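PDB 4V2X: endo-beta-1,4-glucanase (cellulase B) from Bacillus halodurans, which hydrolyses beta-glucans such as xyloglucan and mixed-linkage beta-1,3-1,4-glucans, with a family 5 catalytic module joined to an Ig-like module and a carbohydrate-binding module of family 46. Local coordinates for residues Leu214-Asp217 and Leu218-Phe222. Numbering follows the deposited sequence.
Sequences LLDD and LNTVF. With CA (calcium ion), chain B.
The amide of N219 lays one face over L215, whose CD1 is 3.7 Å from N219 ND2 and whose backbone O lies under the same face. Asparagine suits the place because it pairs this flat face with an oxygen, OD1, that is hydrogen-bonded to S194. With an alanine here, S194 would probably lose that partner and a gap would open beside the L215 methyl. T220 grips the carbonyl of D216 from both faces of its plane: the amide N comes from one side, while the hydroxyl OG1, 38° out of the plane on the other, donates over 2.6 Å to D216 O. Threonine fits because its OG1 folds back along the helix.

Both segments belong to helix 209-227, the helix of the beta-alpha-beta crossover from strand 190-193 to strand 238-241 in the (beta/alpha)8 barrel. Its outer side carries a calcium site: D216 OD1 binds the calcium ion at 2.3 Å and D217 OD1 at 2.4 Å. Different first torsions, 169° for D216 and -70° for D217, let these neighbours converge on one ion. Two waters and the same aspartates of the second subunit complete six ligands, so the ion bridges two subunits of the assembly. Each carboxylate spares a second anionic oxygen for neighbouring donors: D216 OD2 is held by T258 and K261, D217 OD2 by Y165 and by K261 of the second subunit.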
loop_
_atom_site.group_PDB
_atom_site.type_symbol
_atom_site.label_atom_id
_atom_site.label_comp_id
_atom_site.label_asym_id
_atom_site.label_seq_id
_atom_site.Cartn_x
_atom_site.Cartn_y
_atom_site.Cartn_z
ATOM N N LEU A 214 -5.944 0.795 -5.644
ATOM C CA LEU A 214 -6.513 1.349 -6.868
ATOM C C LEU A 214 -6.412 2.875 -6.877
ATOM O O LEU A 214 -6.042 3.472 -7.882
ATOM C CB LEU A 214 -7.972 0.915 -7.031
ATOM C CG LEU A 214 -8.230 -0.596 -7.094
ATOM C CD1 LEU A 214 -9.720 -0.883 -7.067
ATOM C CD2 LEU A 214 -7.599 -1.216 -8.330
ATOM N N LEU A 215 -6.745 3.513 -5.759
ATOM C CA LEU A 215 -6.673 4.975 -5.691
ATOM C C LEU A 215 -5.227 5.468 -5.821
ATOM O O LEU A 215 -4.955 6.453 -6.517
ATOM C CB LEU A 215 -7.319 5.514 -4.410
ATOM C CG LEU A 215 -7.244 7.035 -4.227
ATOM C CD1 LEU A 215 -7.798 7.809 -5.416
ATOM C CD2 LEU A 215 -7.967 7.431 -2.957
ATOM N N ASP A 216 -4.289 4.767 -5.198
ATOM C CA ASP A 216 -2.885 5.128 -5.380
ATOM C C ASP A 216 -2.518 5.109 -6.868
ATOM O O ASP A 216 -1.847 6.007 -7.354
ATOM C CB ASP A 216 -1.949 4.203 -4.614
ATOM C CG ASP A 216 -0.498 4.407 -5.004
ATOM O OD1 ASP A 216 -0.053 3.762 -5.991
ATOM O OD2 ASP A 216 0.194 5.237 -4.362
ATOM N N ASP A 217 -2.954 4.073 -7.578
ATOM C CA ASP A 217 -2.667 3.963 -9.009
ATOM C C ASP A 217 -3.277 5.110 -9.824
ATOM O O ASP A 217 -2.628 5.643 -10.719
ATOM C CB ASP A 217 -3.143 2.620 -9.555
ATOM C CG ASP A 217 -2.304 1.452 -9.066
ATOM O OD1 ASP A 217 -1.270 1.666 -8.391
ATOM O OD2 ASP A 217 -2.672 0.305 -9.373
ATOM N N LEU A 218 -4.518 5.489 -9.524
ATOM C CA LEU A 218 -5.161 6.597 -10.238
ATOM C C LEU A 218 -4.430 7.905 -9.990
ATOM O O LEU A 218 -4.187 8.673 -10.910
ATOM C CB LEU A 218 -6.622 6.763 -9.813
ATOM C CG LEU A 218 -7.609 5.690 -10.245
ATOM C CD1 LEU A 218 -8.945 5.969 -9.584
ATOM C CD2 LEU A 218 -7.770 5.642 -11.758
ATOM N N ASN A 219 -4.092 8.159 -8.737
ATOM C CA ASN A 219 -3.353 9.362 -8.393
ATOM C C ASN A 219 -1.979 9.393 -9.059
ATOM O O ASN A 219 -1.497 10.445 -9.470
ATOM C CB ASN A 219 -3.211 9.496 -6.872
ATOM C CG ASN A 219 -4.479 10.013 -6.204
ATOM O OD1 ASN A 219 -5.277 10.712 -6.824
ATOM N ND2 ASN A 219 -4.656 9.689 -4.926
ATOM N N THR A 220 -1.361 8.224 -9.158
ATOM C CA THR A 220 0.006 8.106 -9.657
ATOM C C THR A 220 0.075 8.259 -11.171
ATOM O O THR A 220 0.945 8.959 -11.690
ATOM C CB THR A 220 0.594 6.753 -9.228
ATOM O OG1 THR A 220 0.639 6.713 -7.804
ATOM C CG2 THR A 220 2.009 6.539 -9.786
ATOM N N VAL A 221 -0.837 7.607 -11.881
ATOM C CA VAL A 221 -0.873 7.733 -13.330
ATOM C C VAL A 221 -1.230 9.165 -13.756
ATOM O O VAL A 221 -0.718 9.678 -14.741
ATOM C CB VAL A 221 -1.804 6.689 -13.985
ATOM C CG1 VAL A 221 -3.258 6.906 -13.599
ATOM C CG2 VAL A 221 -1.618 6.704 -15.500
ATOM N N PHE A 222 -2.113 9.804 -12.996
ATOM C CA PHE A 222 -2.459 11.205 -13.214
ATOM C C PHE A 222 -1.206 12.073 -13.092
ATOM O O PHE A 222 -0.909 12.877 -13.975
ATOM C CB PHE A 222 -3.564 11.584 -12.212
ATOM C CG PHE A 222 -3.701 13.050 -11.930
ATOM C CD1 PHE A 222 -4.383 13.880 -12.800
ATOM C CD2 PHE A 222 -3.215 13.582 -10.744
ATOM C CE1 PHE A 222 -4.548 15.226 -12.516
ATOM C CE2 PHE A 222 -3.371 14.925 -10.456
ATOM C CZ PHE A 222 -4.044 15.749 -11.344
HETATM CA CA CA B . 0.586 1.719 -6.940
HETATM O O HOH W 1 -1.150 0.798 -5.545
HETATM O O HOH W 2 2.042 1.821 -5.022
#